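Local coordinates for protein alpha-fucosidase (PDB 2EAB) that probably hydrolyses terminal alpha-1,2-linked L-fucose from glycans, this chain being the catalytic region of a longer, calcium-binding, probably membrane-anchored bacterial enzyme, at residues A[141-146]-A[208-213]; A[179-184]-A[318-323]; A[191-196]-A[276-281]; A[226-231]-A[243-248]; A[248-253]-A[272-277]. One frame throughout, in Å; residues are numbered along the deposited sequence.

Interaction 1. Residues A[141-146]-A[208-213]; sequences DIYLDY and SMPTNT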
# COMPACT_ATOMS: atom_id res chain seq x y z
N ASP A 141 -13.47 2.17 -21.08
CA ASP A 141 -13.28 3.61 -21.20
C ASP A 141 -14.61 4.32 -21.36
O ASP A 141 -15.57 3.74 -21.87
CB ASP A 141 -12.41 3.96 -22.40
CG ASP A 141 -11.05 3.30 -22.36
OD1 ASP A 141 -10.10 3.93 -21.86
OD2 ASP A 141 -10.93 2.15 -22.85
N ILE A 142 -14.65 5.57 -20.92
CA ILE A 142 -15.71 6.51 -21.29
C ILE A 142 -15.14 7.41 -22.38
O ILE A 142 -14.09 8.04 -22.19
CB ILE A 142 -16.15 7.37 -20.08
CG1 ILE A 142 -16.62 6.48 -18.93
CG2 ILE A 142 -17.25 8.37 -20.50
CD1 ILE A 142 -16.74 7.20 -17.59
N TYR A 143 -15.81 7.45 -23.53
CA TYR A 143 -15.43 8.38 -24.61
C TYR A 143 -16.46 9.48 -24.76
O TYR A 143 -17.66 9.23 -24.80
CB TYR A 143 -15.26 7.64 -25.94
CG TYR A 143 -13.95 6.89 -26.06
CD1 TYR A 143 -12.77 7.56 -26.37
CD2 TYR A 143 -13.91 5.51 -25.89
CE1 TYR A 143 -11.57 6.86 -26.50
CE2 TYR A 143 -12.71 4.81 -26.01
CZ TYR A 143 -11.54 5.49 -26.31
OH TYR A 143 -10.36 4.82 -26.44
N LEU A 144 -15.96 10.72 -24.84
CA LEU A 144 -16.80 11.89 -25.08
C LEU A 144 -16.30 12.54 -26.36
O LEU A 144 -15.30 13.27 -26.35
CB LEU A 144 -16.73 12.86 -23.89
CG LEU A 144 -17.05 12.31 -22.50
CD1 LEU A 144 -16.69 13.31 -21.41
CD2 LEU A 144 -18.50 11.91 -22.39
N ASP A 145 -16.97 12.23 -27.47
CA ASP A 145 -16.50 12.64 -28.79
C ASP A 145 -17.20 13.91 -29.25
O ASP A 145 -18.39 13.90 -29.55
CB ASP A 145 -16.69 11.50 -29.81
CG ASP A 145 -16.00 11.77 -31.14
OD1 ASP A 145 -15.47 12.89 -31.35
OD2 ASP A 145 -15.99 10.87 -32.00
N TYR A 146 -16.44 15.00 -29.27
CA TYR A 146 -16.95 16.33 -29.61
C TYR A 146 -17.02 16.55 -31.12
O TYR A 146 -17.68 17.48 -31.59
CB TYR A 146 -16.08 17.40 -28.96
CG TYR A 146 -16.31 17.59 -27.46
CD1 TYR A 146 -16.06 16.56 -26.56
CD2 TYR A 146 -16.77 18.81 -26.96
CE1 TYR A 146 -16.28 16.73 -25.19
CE2 TYR A 146 -16.98 19.00 -25.60
CZ TYR A 146 -16.73 17.95 -24.72
OH TYR A 146 -16.94 18.14 -23.37
N SER A 208 -20.03 7.32 -25.10
CA SER A 208 -20.04 5.86 -25.15
C SER A 208 -19.21 5.31 -23.99
O SER A 208 -18.41 6.04 -23.39
CB SER A 208 -19.51 5.36 -26.49
OG SER A 208 -18.19 5.81 -26.73
N MET A 209 -19.41 4.04 -23.67
CA MET A 209 -18.66 3.41 -22.59
C MET A 209 -18.27 1.97 -22.95
O MET A 209 -18.75 1.02 -22.31
CB MET A 209 -19.43 3.48 -21.28
CG MET A 209 -18.58 3.24 -20.04
SD MET A 209 -19.53 3.52 -18.54
CE MET A 209 -18.35 3.06 -17.29
N PRO A 210 -17.41 1.81 -23.97
CA PRO A 210 -17.00 0.47 -24.38
C PRO A 210 -16.18 -0.24 -23.32
O PRO A 210 -15.28 0.36 -22.71
CB PRO A 210 -16.15 0.73 -25.62
CG PRO A 210 -15.63 2.11 -25.43
CD PRO A 210 -16.75 2.85 -24.79
N THR A 211 -16.49 -1.51 -23.09
CA THR A 211 -15.66 -2.35 -22.25
C THR A 211 -14.37 -2.70 -22.99
O THR A 211 -14.32 -2.67 -24.23
CB THR A 211 -16.40 -3.64 -21.86
OG1 THR A 211 -17.07 -4.15 -23.02
CG2 THR A 211 -17.42 -3.36 -20.76
N ASN A 212 -13.33 -3.00 -22.23
CA ASN A 212 -12.06 -3.41 -22.81
C ASN A 212 -12.30 -4.62 -23.70
O ASN A 212 -12.98 -5.56 -23.30
CB ASN A 212 -11.06 -3.73 -21.70
CG ASN A 212 -9.67 -3.96 -22.21
OD1 ASN A 212 -9.43 -4.87 -23.00
ND2 ASN A 212 -8.72 -3.14 -21.76
N THR A 213 -11.75 -4.59 -24.90
CA THR A 213 -12.05 -5.59 -25.92
C THR A 213 -11.22 -6.87 -25.79
O THR A 213 -11.30 -7.74 -26.67
CB THR A 213 -11.88 -4.99 -27.33
OG1 THR A 213 -10.52 -4.55 -27.49
CG2 THR A 213 -12.81 -3.81 -27.54
O HOH W 1 -12.63 0.15 -23.75
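Pro210 O is gripped twice: Asp141 N reaches it at 3.0 Å, nearly along the C=O axis, and a water that also donates to Asp141 OD2 gives it a second hydrogen. The other carboxylate oxygen, Asp141 OD1, forms a salt bridge with Arg71 and a hydrogen bond with Thr73, so both oxygens of this buried acid have partners. Tyr143 and Ser208 form an antiparallel hydrogen-bonded pair, Tyr143 N to Ser208 O at 3.0 Å and Ser208 N to Tyr143 O at 3.1 Å. Asp141 O lies 3.2 Å from Met209 CA in a CA-H...O contact. The Tyr143 ring takes Pro210 CG at its edge, 3.8 Å from CD2 and near the ring plane, with the side chains at about a right angle; Arg69 adds a cation-pi contact. Ile142 CG1 meets Met209 CG at 3.9 Å. Met209 has CG anti to the backbone N (chi1 -163°) and continues extended, its sulphur reaching Ser244 and Ile246 of the other sheet. This is the end of an antiparallel strand pair, 140-145 with 203-208, prolonged by the loop after Ser208, in the seven-stranded sheet of a beta-sandwich, as in the N-terminal domains of related glycoside hydrolases.

Interaction 2. Residues A[179-184]-A[318-323]; sequences TREYFA and AVKKAH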
# COMPACT_ATOMS: atom_id res chain seq x y z
N THR A 179 -15.17 23.40 -21.04
CA THR A 179 -14.62 22.90 -19.78
C THR A 179 -15.15 21.51 -19.44
O THR A 179 -16.28 21.15 -19.81
CB THR A 179 -14.88 23.84 -18.57
OG1 THR A 179 -16.24 23.73 -18.14
CG2 THR A 179 -14.56 25.29 -18.92
N ARG A 180 -14.33 20.76 -18.72
CA ARG A 180 -14.69 19.45 -18.20
C ARG A 180 -14.19 19.32 -16.78
O ARG A 180 -13.11 19.80 -16.44
CB ARG A 180 -14.09 18.34 -19.07
CG ARG A 180 -14.41 18.47 -20.55
CD ARG A 180 -14.22 17.17 -21.28
NE ARG A 180 -12.86 17.03 -21.76
CZ ARG A 180 -12.47 17.27 -23.01
NH1 ARG A 180 -13.35 17.66 -23.93
NH2 ARG A 180 -11.21 17.11 -23.35
N GLU A 181 -15.01 18.69 -15.95
CA GLU A 181 -14.67 18.42 -14.57
C GLU A 181 -15.09 17.00 -14.24
O GLU A 181 -16.21 16.59 -14.56
CB GLU A 181 -15.39 19.40 -13.64
CG GLU A 181 -15.12 19.19 -12.17
CD GLU A 181 -16.13 19.90 -11.30
OE1 GLU A 181 -17.29 19.45 -11.25
OE2 GLU A 181 -15.76 20.91 -10.67
N TYR A 182 -14.19 16.25 -13.61
CA TYR A 182 -14.46 14.86 -13.25
C TYR A 182 -14.14 14.60 -11.79
O TYR A 182 -13.10 15.01 -11.29
CB TYR A 182 -13.59 13.92 -14.09
CG TYR A 182 -13.62 14.13 -15.58
CD1 TYR A 182 -14.61 13.53 -16.36
CD2 TYR A 182 -12.63 14.87 -16.22
CE1 TYR A 182 -14.63 13.70 -17.73
CE2 TYR A 182 -12.64 15.03 -17.59
CZ TYR A 182 -13.64 14.44 -18.34
OH TYR A 182 -13.66 14.58 -19.70
N PHE A 183 -15.04 13.89 -11.12
CA PHE A 183 -14.75 13.39 -9.77
C PHE A 183 -15.55 12.13 -9.49
O PHE A 183 -16.50 11.82 -10.21
CB PHE A 183 -14.96 14.47 -8.69
CG PHE A 183 -16.37 15.00 -8.60
CD1 PHE A 183 -17.31 14.37 -7.80
CD2 PHE A 183 -16.73 16.16 -9.28
CE1 PHE A 183 -18.61 14.87 -7.69
CE2 PHE A 183 -18.02 16.67 -9.18
CZ PHE A 183 -18.96 16.03 -8.38
N ALA A 184 -15.14 11.38 -8.47
CA ALA A 184 -15.87 10.20 -8.04
C ALA A 184 -16.16 10.36 -6.56
O ALA A 184 -15.25 10.37 -5.73
CB ALA A 184 -15.07 8.94 -8.31
N ALA A 318 -25.14 19.83 -5.00
CA ALA A 318 -25.15 19.08 -3.75
C ALA A 318 -24.19 17.89 -3.77
O ALA A 318 -23.50 17.62 -2.78
CB ALA A 318 -26.55 18.62 -3.41
N VAL A 319 -24.15 17.16 -4.89
CA VAL A 319 -23.24 16.02 -5.04
C VAL A 319 -21.78 16.48 -4.99
O VAL A 319 -20.95 15.87 -4.31
CB VAL A 319 -23.55 15.21 -6.32
CG1 VAL A 319 -22.46 14.17 -6.61
CG2 VAL A 319 -24.90 14.52 -6.20
N LYS A 320 -21.48 17.58 -5.68
CA LYS A 320 -20.13 18.14 -5.66
C LYS A 320 -19.73 18.61 -4.26
O LYS A 320 -18.61 18.33 -3.82
CB LYS A 320 -20.00 19.29 -6.67
CG LYS A 320 -18.62 19.93 -6.70
CD LYS A 320 -18.51 20.96 -7.81
CE LYS A 320 -17.18 21.68 -7.77
NZ LYS A 320 -17.02 22.62 -8.91
N LYS A 321 -20.62 19.32 -3.57
CA LYS A 321 -20.34 19.80 -2.22
C LYS A 321 -20.02 18.65 -1.27
O LYS A 321 -19.02 18.69 -0.56
CB LYS A 321 -21.51 20.63 -1.67
CG LYS A 321 -21.26 21.18 -0.27
CD LYS A 321 -22.49 21.84 0.32
CE LYS A 321 -22.19 22.46 1.68
NZ LYS A 321 -21.93 21.44 2.74
N ALA A 322 -20.89 17.64 -1.27
CA ALA A 322 -20.70 16.47 -0.41
C ALA A 322 -19.40 15.75 -0.73
O ALA A 322 -18.70 15.28 0.18
CB ALA A 322 -21.87 15.53 -0.53
N HIS A 323 -19.07 15.67 -2.02
CA HIS A 323 -17.81 15.06 -2.43
C HIS A 323 -16.60 15.81 -1.90
O HIS A 323 -15.71 15.21 -1.29
CB HIS A 323 -17.69 14.98 -3.95
CG HIS A 323 -16.32 14.58 -4.38
ND1 HIS A 323 -15.46 15.41 -5.06
CD2 HIS A 323 -15.64 13.43 -4.16
CE1 HIS A 323 -14.31 14.78 -5.26
NE2 HIS A 323 -14.40 13.58 -4.72
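Phe183 and His323 make the tight part of this contact. Their rings lie nearly parallel, planes 12° apart and centroids 4.6 Å apart, but are slid so far that they barely overlap. Phe183 CD1 sits over one face of the imidazole, toward its rim, 3.5 Å from His323 ND1, while Phe183 CB approaches His323 CE1 equally closely. At the far end of the benzene ring, Phe183 CZ comes within 3.6 Å of Lys320 CA, and Val319 CG1 meets the ring edge near its plane, more loosely, at 4.1 Å from CE1. An alanine in place of Phe183 would probably open a gap beside Lys320 and Val319 and leave the His323 face without the ring edge that partly covers it.

Beside this packing the contact thins to a single polar link. Lys320, fully extended, crosses Glu181 at about a right angle, and its NZ bonds to the syn lone pair of Glu181 OE2 at 2.8 Å. The link belongs to a charge cluster round the buried Glu181 and Lys320: Lys320 NZ also pairs with Asp11, Glu181 OE2 with Lys166, and Glu181 OE1 with Tyr316 OH. Lys320 and Lys166 would probably favour an ionised Glu181, although Asp11, a like charge close to OE2, works against this. The segment axes approach to 9.7 Å at 60°. This is a helix packed on a face of an antiparallel sheet, where helix 316-331 meets strand 176-185 of the N-terminal beta-sandwich domain.

Interaction 3. Residues A[191-196]-A[276-281]; sequences MVARLT and LYIAAA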
# COMPACT_ATOMS: atom_id res chain seq x y z
N MET A 191 -19.63 8.58 -10.12
CA MET A 191 -18.69 9.39 -10.88
C MET A 191 -19.48 10.49 -11.59
O MET A 191 -20.55 10.24 -12.14
CB MET A 191 -17.92 8.52 -11.87
CG MET A 191 -16.94 9.27 -12.76
SD MET A 191 -16.01 8.17 -13.84
CE MET A 191 -15.00 7.26 -12.67
N VAL A 192 -18.93 11.69 -11.58
CA VAL A 192 -19.57 12.85 -12.17
C VAL A 192 -18.66 13.45 -13.23
O VAL A 192 -17.46 13.62 -12.99
CB VAL A 192 -19.92 13.91 -11.09
CG1 VAL A 192 -20.44 15.20 -11.71
CG2 VAL A 192 -20.95 13.36 -10.10
N ALA A 193 -19.22 13.73 -14.40
CA ALA A 193 -18.55 14.53 -15.42
C ALA A 193 -19.42 15.74 -15.71
O ALA A 193 -20.55 15.61 -16.19
CB ALA A 193 -18.31 13.72 -16.68
N ARG A 194 -18.89 16.92 -15.40
CA ARG A 194 -19.57 18.19 -15.64
C ARG A 194 -18.94 18.83 -16.87
O ARG A 194 -17.75 19.12 -16.88
CB ARG A 194 -19.43 19.09 -14.41
CG ARG A 194 -20.03 20.49 -14.56
CD ARG A 194 -21.54 20.45 -14.59
NE ARG A 194 -22.11 21.78 -14.80
CZ ARG A 194 -23.38 22.02 -15.08
NH1 ARG A 194 -24.25 21.02 -15.20
NH2 ARG A 194 -23.80 23.27 -15.26
N LEU A 195 -19.76 19.02 -17.91
CA LEU A 195 -19.26 19.49 -19.20
C LEU A 195 -19.98 20.77 -19.60
O LEU A 195 -21.20 20.84 -19.51
CB LEU A 195 -19.47 18.42 -20.27
CG LEU A 195 -19.05 16.99 -19.91
CD1 LEU A 195 -19.55 16.00 -20.94
CD2 LEU A 195 -17.54 16.87 -19.76
N THR A 196 -19.21 21.78 -20.02
CA THR A 196 -19.79 23.06 -20.44
C THR A 196 -19.18 23.61 -21.73
O THR A 196 -18.05 23.28 -22.09
CB THR A 196 -19.65 24.17 -19.35
OG1 THR A 196 -18.31 24.69 -19.35
CG2 THR A 196 -20.01 23.65 -17.96
N LEU A 276 -23.05 14.35 -16.31
CA LEU A 276 -23.11 12.91 -16.47
C LEU A 276 -22.94 12.26 -15.10
O LEU A 276 -22.03 12.62 -14.36
CB LEU A 276 -22.02 12.42 -17.41
CG LEU A 276 -22.28 12.38 -18.92
CD1 LEU A 276 -22.80 13.70 -19.48
CD2 LEU A 276 -21.02 11.94 -19.65
N TYR A 277 -23.83 11.33 -14.78
CA TYR A 277 -23.69 10.50 -13.60
C TYR A 277 -23.37 9.08 -14.04
O TYR A 277 -24.12 8.48 -14.81
CB TYR A 277 -24.97 10.54 -12.76
CG TYR A 277 -25.26 11.91 -12.20
CD1 TYR A 277 -24.62 12.37 -11.04
CD2 TYR A 277 -26.16 12.77 -12.83
CE1 TYR A 277 -24.87 13.64 -10.53
CE2 TYR A 277 -26.42 14.04 -12.33
CZ TYR A 277 -25.77 14.46 -11.17
OH TYR A 277 -26.03 15.72 -10.67
N ILE A 278 -22.25 8.57 -13.55
CA ILE A 278 -21.72 7.29 -13.99
C ILE A 278 -21.58 6.37 -12.78
O ILE A 278 -20.95 6.74 -11.78
CB ILE A 278 -20.34 7.45 -14.69
CG1 ILE A 278 -20.46 8.40 -15.89
CG2 ILE A 278 -19.80 6.10 -15.12
CD1 ILE A 278 -19.36 9.45 -15.95
N ALA A 279 -22.17 5.19 -12.87
CA ALA A 279 -22.03 4.19 -11.82
C ALA A 279 -21.72 2.83 -12.42
O ALA A 279 -22.01 2.58 -13.59
CB ALA A 279 -23.29 4.12 -10.97
N ALA A 280 -21.11 1.96 -11.62
CA ALA A 280 -20.79 0.61 -12.06
C ALA A 280 -20.73 -0.32 -10.86
O ALA A 280 -20.44 0.11 -9.74
CB ALA A 280 -19.47 0.59 -12.81
N ALA A 281 -21.00 -1.59 -11.11
CA ALA A 281 -20.92 -2.62 -10.07
C ALA A 281 -20.82 -3.99 -10.69
O ALA A 281 -21.16 -4.20 -11.86
CB ALA A 281 -22.14 -2.57 -9.17
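Leu276 meets Ala193 in an antiparallel hydrogen-bonded pair: Leu276 N donates to Ala193 O at 2.8 Å and Leu276 O accepts from Ala193 N at 3.0 Å. The same Leu276 O takes a CA-H...O contact from Val192 CA at 3.3 Å. Leu276 CB and Ala193 CB stand 4.0 Å apart on one face of the sheet, and Leu276 CD1 touches Leu195 CD1 more loosely. Tyr277 follows as a non-hydrogen-bonded pair with Val192 on the other face. The two lie side by side, pointing the same way, Val192 CG2 meeting the ring obliquely, 3.9 Å from Tyr277 CD1; helix 297-314 covers this face through Ala311. Ile278 returns to the face of Leu276 and closes a second hydrogen-bonded pair, with Met191, through two bonds of 2.8 Å, Ile278 N to Met191 O and Met191 N to Ile278 O. Its CD1 reaches Met191 CG at 4.0 Å; Met191 bends at chi3 (-68°), turning CE away from the partner strand. Leu144 and Ile142 from the facing sheet pack against Leu276 and Ile278. All side-chain meetings here are apolar, which implies that four backbone hydrogen bonds set the alignment while methyl and methylene groups fill the buried layers on both faces.

Interaction 4. Residues A[226-231]-A[243-248]; sequences GDTLTV and NSQIKV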
# COMPACT_ATOMS: atom_id res chain seq x y z
N GLY A 226 -34.12 6.32 -22.76
CA GLY A 226 -34.24 7.70 -22.32
C GLY A 226 -32.87 8.33 -22.16
O GLY A 226 -32.08 8.35 -23.10
N ASP A 227 -32.59 8.82 -20.96
CA ASP A 227 -31.35 9.56 -20.69
C ASP A 227 -30.16 8.69 -20.26
O ASP A 227 -29.12 9.22 -19.88
CB ASP A 227 -31.60 10.66 -19.65
CG ASP A 227 -31.97 10.12 -18.27
OD1 ASP A 227 -32.05 8.88 -18.09
OD2 ASP A 227 -32.19 10.94 -17.36
N THR A 228 -30.31 7.36 -20.34
CA THR A 228 -29.32 6.45 -19.77
C THR A 228 -28.79 5.39 -20.73
O THR A 228 -29.55 4.71 -21.42
CB THR A 228 -29.87 5.79 -18.48
OG1 THR A 228 -30.25 6.82 -17.56
CG2 THR A 228 -28.82 4.90 -17.81
N LEU A 229 -27.46 5.29 -20.77
CA LEU A 229 -26.74 4.26 -21.50
C LEU A 229 -26.32 3.16 -20.52
O LEU A 229 -25.74 3.46 -19.47
CB LEU A 229 -25.50 4.87 -22.16
CG LEU A 229 -24.50 3.96 -22.87
CD1 LEU A 229 -25.07 3.46 -24.18
CD2 LEU A 229 -23.18 4.68 -23.10
N THR A 230 -26.62 1.91 -20.87
CA THR A 230 -26.28 0.77 -20.02
C THR A 230 -25.42 -0.23 -20.78
O THR A 230 -25.78 -0.67 -21.87
CB THR A 230 -27.55 0.06 -19.50
OG1 THR A 230 -28.35 0.98 -18.76
CG2 THR A 230 -27.18 -1.13 -18.61
N VAL A 231 -24.29 -0.60 -20.18
CA VAL A 231 -23.48 -1.70 -20.66
C VAL A 231 -23.47 -2.77 -19.58
O VAL A 231 -23.13 -2.48 -18.43
CB VAL A 231 -22.02 -1.26 -20.98
CG1 VAL A 231 -21.22 -2.41 -21.56
CG2 VAL A 231 -22.01 -0.06 -21.93
N ASN A 243 -22.12 -4.33 -14.71
CA ASN A 243 -23.12 -3.38 -15.16
C ASN A 243 -22.59 -1.98 -14.93
O ASN A 243 -22.16 -1.63 -13.83
CB ASN A 243 -24.43 -3.61 -14.39
CG ASN A 243 -25.59 -2.76 -14.90
OD1 ASN A 243 -25.57 -1.54 -14.81
ND2 ASN A 243 -26.62 -3.42 -15.42
N SER A 244 -22.58 -1.17 -15.99
CA SER A 244 -22.27 0.24 -15.87
C SER A 244 -23.33 1.08 -16.57
O SER A 244 -23.92 0.65 -17.57
CB SER A 244 -20.88 0.56 -16.43
OG SER A 244 -20.85 0.44 -17.84
N GLN A 245 -23.59 2.26 -16.02
CA GLN A 245 -24.61 3.15 -16.55
C GLN A 245 -24.15 4.59 -16.54
O GLN A 245 -23.49 5.03 -15.59
CB GLN A 245 -25.92 3.01 -15.77
CG GLN A 245 -26.58 1.65 -15.95
CD GLN A 245 -27.82 1.46 -15.12
OE1 GLN A 245 -28.64 2.36 -14.97
NE2 GLN A 245 -27.97 0.25 -14.59
N ILE A 246 -24.50 5.31 -17.60
CA ILE A 246 -24.25 6.75 -17.71
C ILE A 246 -25.59 7.44 -17.91
O ILE A 246 -26.29 7.20 -18.91
CB ILE A 246 -23.30 7.12 -18.87
CG1 ILE A 246 -21.97 6.36 -18.75
CG2 ILE A 246 -23.11 8.64 -18.94
CD1 ILE A 246 -20.92 6.73 -19.79
N LYS A 247 -25.96 8.27 -16.95
CA LYS A 247 -27.17 9.07 -17.01
C LYS A 247 -26.79 10.50 -17.40
O LYS A 247 -25.99 11.14 -16.71
CB LYS A 247 -27.89 9.04 -15.66
CG LYS A 247 -29.22 9.78 -15.61
CD LYS A 247 -29.80 9.74 -14.21
CE LYS A 247 -31.17 10.40 -14.15
NZ LYS A 247 -32.21 9.63 -14.90
N VAL A 248 -27.36 10.98 -18.50
CA VAL A 248 -27.02 12.29 -19.05
C VAL A 248 -28.12 13.30 -18.70
O VAL A 248 -29.28 13.14 -19.10
CB VAL A 248 -26.83 12.23 -20.59
CG1 VAL A 248 -26.42 13.58 -21.14
CG2 VAL A 248 -25.79 11.18 -20.95
O HOH W 2 -32.23 13.62 -17.69
O HOH W 3 -31.40 6.98 -15.19
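Asp227 and Lys247 face each other near the open end of a beta hairpin formed by strands 228-235 and 241-250. Ionic contact comes first: Lys247 NZ meets the syn lone pair of Asp227 OD2 at 2.8 Å, with a weak second bond to OD1. Lys247 runs extended and bends only at chi4 (67°), where NZ turns toward the carboxylate; Gln309 of helix 297-314 also accepts from it. A lysine in place of Asp227 would probably leave the Lys247 ammonium facing a like charge and without its carboxylate mate. Backbone bonds form the second group: Leu229 with Ile246 and Val231 with Ser244 are hydrogen-bonded pairs with two bonds each, and Val248 N donates to Asp227 O at 2.8 Å. Thr230 and its non-hydrogen-bonded partner Gln245 lie side by side, Thr230 OG1 3.4 Å from Gln245 CG; diagonally, Thr228 CG2 comes 3.8 Å from Gln245 OE1. Gln245 NE2 is held by Asn243 OD1 at 3.0 Å and by Asn301 O of helix 297-314. Polar bridges complete the set: one water donates to Thr228 OG1 and accepts from Lys247 NZ, and Thr228 OG1 donates to Asp227 OD1 at 2.8 Å, approaching from above the carboxylate plane.

Interaction 5. Residues A[248-253]-A[272-277]; sequences VVLDNG and KAVTLY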
# COMPACT_ATOMS: atom_id res chain seq x y z
N VAL A 248 -27.36 10.98 -18.50
CA VAL A 248 -27.02 12.29 -19.05
C VAL A 248 -28.12 13.30 -18.70
O VAL A 248 -29.28 13.14 -19.10
CB VAL A 248 -26.83 12.23 -20.59
CG1 VAL A 248 -26.42 13.58 -21.14
CG2 VAL A 248 -25.79 11.18 -20.95
N VAL A 249 -27.75 14.33 -17.93
CA VAL A 249 -28.70 15.33 -17.47
C VAL A 249 -28.38 16.71 -18.06
O VAL A 249 -27.37 17.32 -17.73
CB VAL A 249 -28.76 15.41 -15.92
CG1 VAL A 249 -29.87 16.36 -15.46
CG2 VAL A 249 -28.98 14.02 -15.32
N LEU A 250 -29.26 17.18 -18.94
CA LEU A 250 -29.12 18.50 -19.57
C LEU A 250 -29.54 19.59 -18.60
O LEU A 250 -30.57 19.48 -17.93
CB LEU A 250 -30.00 18.60 -20.82
CG LEU A 250 -29.87 17.58 -21.97
CD1 LEU A 250 -31.04 17.74 -22.92
CD2 LEU A 250 -28.56 17.75 -22.71
N ASP A 251 -28.74 20.66 -18.52
CA ASP A 251 -29.10 21.84 -17.75
C ASP A 251 -30.38 22.47 -18.28
O ASP A 251 -30.52 22.68 -19.48
CB ASP A 251 -27.98 22.88 -17.79
CG ASP A 251 -26.97 22.70 -16.67
OD1 ASP A 251 -26.82 21.57 -16.16
OD2 ASP A 251 -26.32 23.71 -16.31
N ASN A 252 -31.32 22.74 -17.36
CA ASN A 252 -32.58 23.43 -17.67
C ASN A 252 -33.39 22.78 -18.80
O ASN A 252 -34.28 23.41 -19.38
CB ASN A 252 -32.33 24.92 -17.98
CG ASN A 252 -31.45 25.60 -16.94
OD1 ASN A 252 -31.76 25.61 -15.75
ND2 ASN A 252 -30.34 26.18 -17.39
N GLY A 253 -33.08 21.52 -19.10
CA GLY A 253 -33.67 20.81 -20.23
C GLY A 253 -33.30 21.42 -21.57
O GLY A 253 -33.95 21.16 -22.58
N LYS A 272 -25.63 23.57 -23.63
CA LYS A 272 -24.65 24.51 -23.10
C LYS A 272 -23.88 23.88 -21.94
O LYS A 272 -22.66 24.04 -21.83
CB LYS A 272 -25.32 25.81 -22.65
CG LYS A 272 -24.34 26.95 -22.39
CD LYS A 272 -25.03 28.18 -21.84
CE LYS A 272 -24.03 29.31 -21.63
NZ LYS A 272 -24.67 30.52 -21.02
N ALA A 273 -24.59 23.16 -21.07
CA ALA A 273 -23.99 22.48 -19.93
C ALA A 273 -24.74 21.19 -19.62
O ALA A 273 -25.97 21.13 -19.69
CB ALA A 273 -23.98 23.39 -18.71
N VAL A 274 -23.98 20.15 -19.28
CA VAL A 274 -24.54 18.85 -18.94
C VAL A 274 -23.80 18.23 -17.75
O VAL A 274 -22.61 18.49 -17.54
CB VAL A 274 -24.51 17.85 -20.14
CG1 VAL A 274 -25.30 18.38 -21.33
CG2 VAL A 274 -23.09 17.51 -20.55
N THR A 275 -24.51 17.41 -16.99
CA THR A 275 -23.89 16.59 -15.95
C THR A 275 -24.13 15.12 -16.29
O THR A 275 -25.27 14.71 -16.54
CB THR A 275 -24.44 16.90 -14.55
OG1 THR A 275 -24.37 18.31 -14.30
CG2 THR A 275 -23.63 16.16 -13.47
N LEU A 276 -23.05 14.35 -16.31
CA LEU A 276 -23.11 12.91 -16.47
C LEU A 276 -22.94 12.26 -15.10
O LEU A 276 -22.03 12.62 -14.36
CB LEU A 276 -22.02 12.42 -17.41
CG LEU A 276 -22.28 12.38 -18.92
CD1 LEU A 276 -22.80 13.70 -19.48
CD2 LEU A 276 -21.02 11.94 -19.65
N TYR A 277 -23.83 11.33 -14.78
CA TYR A 277 -23.69 10.50 -13.60
C TYR A 277 -23.37 9.08 -14.04
O TYR A 277 -24.12 8.48 -14.81
CB TYR A 277 -24.97 10.54 -12.76
CG TYR A 277 -25.26 11.91 -12.20
CD1 TYR A 277 -24.62 12.37 -11.04
CD2 TYR A 277 -26.16 12.77 -12.83
CE1 TYR A 277 -24.87 13.64 -10.53
CE2 TYR A 277 -26.42 14.04 -12.33
CZ TYR A 277 -25.77 14.46 -11.17
OH TYR A 277 -26.03 15.72 -10.67
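Leu250 and Val274 lie side by side and point the same way, Leu250 CD2 meeting Val274 CG1 at 3.6 Å in a non-hydrogen-bonded antiparallel pair. Val248 and Leu276 repeat this side-by-side arrangement on the same face of the sheet, more loosely, with Val248 CG1 4.0 Å from Leu276 CD1. On the opposite face, Val249 crosses Tyr277 obliquely. Its CG2, anti to the carbonyl carbon, approaches the edge of the ring near its plane, 3.9 Å from Tyr277 CE2. Between these contacts Val249 and Thr275 form a hydrogen-bonded pair, with Val249 N to Thr275 O at 2.9 Å and Thr275 N to Val249 O at 3.0 Å.

Next along, Asp251 N reaches Ala273 O at 3.0 Å. The Asp251 carboxylate lies against the alanine, OD2 3.4 Å from Ala273 CB, and its charge is met by Arg194 in a salt bridge. The same guanidinium bonds to Thr275 OG1, so one arginine of strand 190-197 ties together both segments of this contact.

Strand 273-282 runs between strands 241-250 and 190-197. Val248, Leu250 and Val274 face strand 266-271 of the second sheet, with Val248, Val274 and Leu276 also touching strand 203-208, while Tyr277 on the other face packs against Val308, Ala311 and Ala312 of helix 297-314.

Interactions 2 to 5 all reach the nine-stranded antiparallel sheet of the N-terminal domain, whose strands run 176-185, 190-197, 273-282, 241-250 and 228-235 across its middle. Interactions 3 and 5 share strand 273-282, and interactions 4 and 5 share strand 241-250, with centres about 10 and 14 Å apart. Interaction 1 belongs to the facing seven-stranded sheet, its centre about 13 Å from that of interaction 3. Along the chain it closes before interactions 4 and 5 open, but its segments alternate with those of interactions 2 and 3, so residues distant in sequence meet across both sheets of the sandwich. Interaction 2 encloses interactions 3, 4 and 5 and joins the beta domain to helix 316-331.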